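Local atomic coordinates of multidrug resistance protein (Vibrio cholerae, PDB entry 1YC9), a protein that probably forms the trimeric outer membrane channel of a multidrug efflux pump, and could be involved in resistance to puromycin, acriflavine and tetraphenylarsonium chloride. Residues L141-S144 with T145-N149; H354-A357 with D358-S362; F423-D426 with L427-I430. The protein carries 1 engineered substitution. All blocks are in the same frame, centred on the assembly; numbering follows the deposited sequence.

Contact 1 of 3, residues L141-S144 with T145-N149; sequences LMIS and TSIAN
Thr145 N bonds to Leu141 O at 2.9 Å, and the i to i+4 bonds of an unbroken alpha helix continue from Ser146 N to Met142 O through Ala148 N to Ser144 O. These turns belong to the long helix 117-183. Three hydroxyls fold back onto it. Thr145 OG1 sits between its own backbone N and carbonyl carbon (chi1 61°) and donates to Leu141 O at 2.7 Å. That oxygen thus takes two bonds, with the amide and the hydroxyl of Thr145 on opposite faces of its plane. Ser146 OG donates to Ile143 O at 2.9 Å, one residue short of the amide register. It shares one face of that carbonyl with Ile147 N. Ser144 OG is hydrogen-bonded to Arg140 O. The methyl of Thr145 meets the leucine one turn earlier: CG2 lies 3.6 Å from Leu141 CD2. Ile143 and Ile147 run side by side and point the same way, with Ile143 CG2 4.0 Å from Ile147 CD1. Both pack on helix 33-44, at Ala42. His431 of helix 398-433 touches Leu141 and Thr145. The hydroxyls therefore spend their protons on the helix's own carbonyls, which is consistent with Thr145 being buried beside Leu141, Trp26 and His431.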
loop_
_atom_site.group_PDB
_atom_site.type_symbol
_atom_site.label_atom_id
_atom_site.label_comp_id
_atom_site.label_asym_id
_atom_site.label_seq_id
_atom_site.Cartn_x
_atom_site.Cartn_y
_atom_site.Cartn_z
ATOM N N LEU A 141 16.773 -10.415 1.344
ATOM C CA LEU A 141 17.211 -9.601 0.215
ATOM C C LEU A 141 16.736 -8.167 0.339
ATOM O O LEU A 141 17.465 -7.235 0.018
ATOM C CB LEU A 141 16.694 -10.194 -1.093
ATOM C CG LEU A 141 17.446 -10.139 -2.431
ATOM C CD1 LEU A 141 16.609 -9.495 -3.549
ATOM C CD2 LEU A 141 18.900 -9.641 -2.379
ATOM N N MET A 142 15.503 -7.991 0.803
ATOM C CA MET A 142 14.921 -6.661 0.938
ATOM C C MET A 142 15.634 -5.859 2.021
ATOM O O MET A 142 15.797 -4.644 1.905
ATOM C CB MET A 142 13.427 -6.760 1.255
ATOM C CG MET A 142 12.754 -5.419 1.496
ATOM S SD MET A 142 10.971 -5.567 1.729
ATOM C CE MET A 142 10.906 -6.620 3.176
ATOM N N ILE A 143 16.059 -6.550 3.073
ATOM C CA ILE A 143 16.842 -5.933 4.142
ATOM C C ILE A 143 18.235 -5.523 3.669
ATOM O O ILE A 143 18.662 -4.369 3.830
ATOM C CB ILE A 143 16.930 -6.879 5.365
ATOM C CG1 ILE A 143 15.545 -7.024 6.012
ATOM C CG2 ILE A 143 17.879 -6.363 6.419
ATOM C CD1 ILE A 143 15.439 -8.197 6.956
ATOM N N SER A 144 18.949 -6.461 3.058
ATOM C CA SER A 144 20.320 -6.174 2.705
ATOM C C SER A 144 20.371 -5.143 1.584
ATOM O O SER A 144 21.191 -4.251 1.631
ATOM C CB SER A 144 21.037 -7.472 2.299
ATOM O OG SER A 144 20.335 -8.058 1.238
ATOM N N THR A 145 19.505 -5.240 0.583
ATOM C CA THR A 145 19.533 -4.304 -0.513
ATOM C C THR A 145 19.040 -2.923 -0.053
ATOM O O THR A 145 19.519 -1.931 -0.584
ATOM C CB THR A 145 18.763 -4.741 -1.746
ATOM O OG1 THR A 145 17.366 -4.923 -1.447
ATOM C CG2 THR A 145 19.257 -6.050 -2.252
ATOM N N SER A 146 18.092 -2.859 0.889
ATOM C CA SER A 146 17.614 -1.549 1.351
ATOM C C SER A 146 18.756 -0.797 2.039
ATOM O O SER A 146 18.980 0.356 1.750
ATOM C CB SER A 146 16.371 -1.675 2.233
ATOM O OG SER A 146 16.732 -2.240 3.463
ATOM N N ILE A 147 19.545 -1.505 2.853
ATOM C CA ILE A 147 20.743 -0.980 3.454
ATOM C C ILE A 147 21.816 -0.591 2.439
ATOM O O ILE A 147 22.323 0.523 2.463
ATOM C CB ILE A 147 21.313 -1.967 4.538
ATOM C CG1 ILE A 147 20.358 -2.115 5.701
ATOM C CG2 ILE A 147 22.681 -1.491 5.001
ATOM C CD1 ILE A 147 20.565 -3.372 6.478
ATOM N N ALA A 148 22.135 -1.470 1.482
ATOM C CA ALA A 148 23.122 -1.153 0.466
ATOM C C ALA A 148 22.739 0.059 -0.379
ATOM O O ALA A 148 23.586 0.881 -0.697
ATOM C CB ALA A 148 23.345 -2.355 -0.433
ATOM N N ASN A 149 21.463 0.169 -0.766
ATOM C CA ASN A 149 20.970 1.315 -1.532
ATOM C C ASN A 149 21.019 2.627 -0.737
ATOM O O ASN A 149 21.445 3.642 -1.296
ATOM C CB ASN A 149 19.599 1.077 -2.139
ATOM C CG ASN A 149 19.666 0.171 -3.371
ATOM O OD1 ASN A 149 20.338 0.460 -4.335
ATOM N ND2 ASN A 149 18.976 -0.924 -3.306
#

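Contact 2 of 3, residues H354-A357 with D358-S362; sequences HEIA and DVVTS. Unlike the reference sequence in segment 354-357: His354 (reference Tyr), Ile356 (reference Val).
His354 and Asp358 meet one turn apart on helix 326-391, a local i to i+4 contact on the side of the helix that faces a neighbouring subunit. The helix belongs to the long alpha-helical barrel of the outer membrane factor fold. Asp358 N donates to His354 O at 2.9 Å, and the next three amides repeat the pattern. The two side chains do not bond directly. The imidazole and carboxylate planes stand 81° apart, and Asp358 OD2 approaches the ring obliquely. A water joins them instead. It lies in the plane of the ring at its edge, 2.9 Å from His354 NE2, and appears to donate to Asp358 OD2, at a short 2.5 Å. The imidazole gets there because CG is anti to the backbone N (chi1 172°), which carries the ring along the helix toward Asp358. Its other nitrogen, ND1, is hydrogen-bonded to Gln351, so the ring is held at both nitrogens. Asp358 OD1 is bonded to Asn218 of the second subunit, where Ala222 also packs on His354. His354 and Ile356 both differ from the reference sequence. Glu355 is engaged elsewhere, in a salt bridge with Arg259. On the apolar side, Ile356 CG2 and Val360 CG2 are 4.3 Å apart, while Val359 rests on Ala428 of helix 398-433. Thr361 folds its hydroxyl back onto the helix. Its OG1 is anti to its own carbonyl carbon (chi1 -74°) and also bonds to Asn218 of the second subunit. Ala357 O accepts from this OG1 at 3.0 Å and from Thr361 N at 2.9 Å, the two donors coming from opposite faces of the carbonyl plane.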
loop_
_atom_site.group_PDB
_atom_site.type_symbol
_atom_site.label_atom_id
_atom_site.label_comp_id
_atom_site.label_asym_id
_atom_site.label_seq_id
_atom_site.Cartn_x
_atom_site.Cartn_y
_atom_site.Cartn_z
ATOM N N HIS A 354 11.287 -7.332 -16.638
ATOM C CA HIS A 354 11.324 -5.887 -16.839
ATOM C C HIS A 354 12.510 -5.356 -16.015
ATOM O O HIS A 354 13.277 -4.510 -16.484
ATOM C CB HIS A 354 10.001 -5.317 -16.346
ATOM C CG HIS A 354 9.893 -3.824 -16.299
ATOM N ND1 HIS A 354 8.953 -3.193 -15.508
ATOM C CD2 HIS A 354 10.544 -2.834 -16.966
ATOM C CE1 HIS A 354 9.028 -1.884 -15.693
ATOM N NE2 HIS A 354 9.992 -1.643 -16.563
ATOM N N GLU A 355 12.609 -5.828 -14.785
ATOM C CA GLU A 355 13.632 -5.350 -13.863
ATOM C C GLU A 355 15.030 -5.670 -14.387
ATOM O O GLU A 355 15.922 -4.783 -14.433
ATOM C CB GLU A 355 13.443 -5.931 -12.490
ATOM C CG GLU A 355 12.358 -5.209 -11.705
ATOM C CD GLU A 355 11.901 -5.965 -10.464
ATOM O OE1 GLU A 355 12.640 -6.856 -9.986
ATOM O OE2 GLU A 355 10.810 -5.606 -9.949
ATOM N N ILE A 356 15.180 -6.902 -14.861
ATOM C CA ILE A 356 16.452 -7.323 -15.481
ATOM C C ILE A 356 16.731 -6.580 -16.773
ATOM O O ILE A 356 17.861 -6.127 -16.975
ATOM C CB ILE A 356 16.484 -8.840 -15.751
ATOM C CG1 ILE A 356 16.428 -9.551 -14.416
ATOM C CG2 ILE A 356 17.840 -9.234 -16.450
ATOM C CD1 ILE A 356 15.864 -10.956 -14.470
ATOM N N ALA A 357 15.698 -6.382 -17.612
ATOM C CA ALA A 357 15.850 -5.624 -18.821
ATOM C C ALA A 357 16.322 -4.203 -18.548
ATOM O O ALA A 357 17.143 -3.689 -19.314
ATOM C CB ALA A 357 14.581 -5.591 -19.658
ATOM N N ASP A 358 15.822 -3.587 -17.470
ATOM C CA ASP A 358 16.175 -2.204 -17.128
ATOM C C ASP A 358 17.610 -2.130 -16.642
ATOM O O ASP A 358 18.345 -1.234 -17.027
ATOM C CB ASP A 358 15.264 -1.634 -16.061
ATOM C CG ASP A 358 13.952 -1.089 -16.624
ATOM O OD1 ASP A 358 13.628 -1.311 -17.796
ATOM O OD2 ASP A 358 13.149 -0.430 -15.918
ATOM N N VAL A 359 18.020 -3.091 -15.821
ATOM C CA VAL A 359 19.395 -3.115 -15.340
ATOM C C VAL A 359 20.373 -3.225 -16.523
ATOM O O VAL A 359 21.359 -2.494 -16.584
ATOM C CB VAL A 359 19.685 -4.254 -14.354
ATOM C CG1 VAL A 359 21.205 -4.292 -14.052
ATOM C CG2 VAL A 359 18.869 -4.111 -13.075
ATOM N N VAL A 360 20.050 -4.074 -17.462
ATOM C CA VAL A 360 20.841 -4.256 -18.677
ATOM C C VAL A 360 20.864 -2.971 -19.500
ATOM O O VAL A 360 21.919 -2.474 -19.895
ATOM C CB VAL A 360 20.295 -5.400 -19.582
ATOM C CG1 VAL A 360 21.000 -5.420 -20.937
ATOM C CG2 VAL A 360 20.422 -6.765 -18.894
ATOM N N THR A 361 19.698 -2.390 -19.712
ATOM C CA THR A 361 19.615 -1.147 -20.440
ATOM C C THR A 361 20.499 -0.088 -19.820
ATOM O O THR A 361 21.282 0.564 -20.511
ATOM C CB THR A 361 18.148 -0.670 -20.473
ATOM O OG1 THR A 361 17.417 -1.501 -21.387
ATOM C CG2 THR A 361 18.043 0.699 -21.020
ATOM N N SER A 362 20.399 0.080 -18.514
ATOM C CA SER A 362 21.066 1.168 -17.878
ATOM C C SER A 362 22.580 0.887 -17.743
ATOM O O SER A 362 23.396 1.804 -17.839
ATOM C CB SER A 362 20.445 1.468 -16.528
ATOM O OG SER A 362 19.083 1.906 -16.685
HETATM O O HOH W 1 11.321 0.822 -17.116
#

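Contact 3 of 3, residues F423-D426 with L427-I430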
loop_
_atom_site.group_PDB
_atom_site.type_symbol
_atom_site.label_atom_id
_atom_site.label_comp_id
_atom_site.label_asym_id
_atom_site.label_seq_id
_atom_site.Cartn_x
_atom_site.Cartn_y
_atom_site.Cartn_z
ATOM N N PHE A 423 27.584 1.974 -8.906
ATOM C CA PHE A 423 27.343 1.198 -7.711
ATOM C C PHE A 423 25.860 0.830 -7.606
ATOM O O PHE A 423 25.539 -0.336 -7.409
ATOM C CB PHE A 423 27.833 1.954 -6.496
ATOM C CG PHE A 423 27.692 1.227 -5.164
ATOM C CD1 PHE A 423 27.761 -0.156 -5.040
ATOM C CD2 PHE A 423 27.485 1.969 -4.016
ATOM C CE1 PHE A 423 27.689 -0.769 -3.792
ATOM C CE2 PHE A 423 27.372 1.373 -2.760
ATOM C CZ PHE A 423 27.448 -0.018 -2.645
ATOM N N SER A 424 24.972 1.811 -7.812
ATOM C CA SER A 424 23.551 1.579 -7.760
ATOM C C SER A 424 23.089 0.531 -8.724
ATOM O O SER A 424 22.241 -0.296 -8.362
ATOM C CB SER A 424 22.789 2.892 -7.981
ATOM O OG SER A 424 22.991 3.713 -6.817
ATOM N N LEU A 425 23.633 0.560 -9.930
ATOM C CA LEU A 425 23.302 -0.432 -10.960
ATOM C C LEU A 425 23.801 -1.819 -10.619
ATOM O O LEU A 425 23.168 -2.826 -11.000
ATOM C CB LEU A 425 23.774 -0.006 -12.341
ATOM C CG LEU A 425 22.905 1.109 -12.915
ATOM C CD1 LEU A 425 23.526 1.605 -14.212
ATOM C CD2 LEU A 425 21.423 0.652 -13.089
ATOM N N ASP A 426 24.944 -1.897 -9.953
ATOM C CA ASP A 426 25.440 -3.195 -9.536
ATOM C C ASP A 426 24.469 -3.746 -8.514
ATOM O O ASP A 426 24.123 -4.924 -8.525
ATOM C CB ASP A 426 26.868 -3.111 -8.979
ATOM C CG ASP A 426 27.560 -4.463 -9.001
ATOM O OD1 ASP A 426 27.649 -5.040 -10.103
ATOM O OD2 ASP A 426 27.977 -5.018 -7.973
ATOM N N LEU A 427 24.041 -2.904 -7.568
ATOM C CA LEU A 427 23.055 -3.331 -6.609
ATOM C C LEU A 427 21.722 -3.684 -7.252
ATOM O O LEU A 427 21.064 -4.617 -6.824
ATOM C CB LEU A 427 22.868 -2.276 -5.505
ATOM C CG LEU A 427 24.083 -1.900 -4.669
ATOM C CD1 LEU A 427 23.727 -0.644 -3.781
ATOM C CD2 LEU A 427 24.489 -3.058 -3.769
ATOM N N ALA A 428 21.304 -2.946 -8.275
ATOM C CA ALA A 428 20.068 -3.222 -8.998
ATOM C C ALA A 428 20.130 -4.595 -9.692
ATOM O O ALA A 428 19.141 -5.320 -9.802
ATOM C CB ALA A 428 19.842 -2.195 -10.023
ATOM N N LEU A 429 21.318 -4.963 -10.130
ATOM C CA LEU A 429 21.493 -6.266 -10.762
ATOM C C LEU A 429 21.318 -7.354 -9.715
ATOM O O LEU A 429 20.700 -8.385 -9.986
ATOM C CB LEU A 429 22.889 -6.369 -11.407
ATOM C CG LEU A 429 23.272 -7.745 -12.022
ATOM C CD1 LEU A 429 22.370 -8.034 -13.182
ATOM C CD2 LEU A 429 24.741 -7.688 -12.483
ATOM N N ILE A 430 21.929 -7.174 -8.550
ATOM C CA ILE A 430 21.853 -8.157 -7.516
ATOM C C ILE A 430 20.404 -8.337 -7.124
ATOM O O ILE A 430 19.911 -9.446 -7.021
ATOM C CB ILE A 430 22.714 -7.753 -6.326
ATOM C CG1 ILE A 430 24.190 -7.958 -6.692
ATOM C CG2 ILE A 430 22.368 -8.527 -5.126
ATOM C CD1 ILE A 430 25.158 -7.497 -5.680
#
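Phe423 and Leu427 form an i to i+4 CH-pi contact on helix 398-433, the last long helix of the chain. Leu427 CD1 lies over one face of the Phe423 ring, 4.0 Å from its centroid. It is 16° off the ring normal, displaced toward the rim. Leu427 CG and CD2 touch the Phe423 ring at CE1, each 3.9 Å away. The phenyl ring reaches Leu427 because CG is anti to the backbone N (chi1 -178°), which swings it along the helix toward the next turn. Leu427 N also donates to Phe423 O at 3.0 Å. Ala428, Leu429 and Ile430 continue the helical bonds to Ser424, Leu425 and Asp426. Asp426 O also receives a weak second bond from Leu429 N.

Phe423 and Leu427 both pack against helix 117-183. Phe423 rests on Ala152, and Leu427 on Ala148 and Asn149. Tyr30 meets the Phe423 ring edge to face. Its OH also bonds to Asp426 OD2, which is in a salt bridge with Arg244. The carboxylate is thus held from outside the helix, and its negative charge is probably stabilised by the arginine. Leu425, Ala428 and Leu429 take another direction, toward helix 326-391. There Val359 touches both Ala428 and Leu429. Leu425 CD2 stays 4.5 Å from Ala428 CB, a loose contact along this side. These two turns therefore serve two neighbouring helices, as is typical of the packed helices in the alpha-helical barrel of outer membrane factors.

How the contacts relate
Contact 3 is the middle piece. Its Leu427 CD1 packs on contact 1, 3.4 Å from Ala148 O, and its Ala428 O meets contact 2, 3.5 Å from Val359 CG2. Contacts 1 and 2 do not touch, with centres about 19 Å apart. Each of the three spans about two turns of a different long helix. Contact 1 is the most buried, and its hydroxyls bond within the helix. Contact 2 is partly buried and adds a bridging water and a second subunit. Contact 3 is also partly buried, but its main side-chain pair is apolar. Contacts 2 and 3 both carry charge, and the acid of contact 3 is held within the chain. Among the three, contact 2 alone touches another subunit.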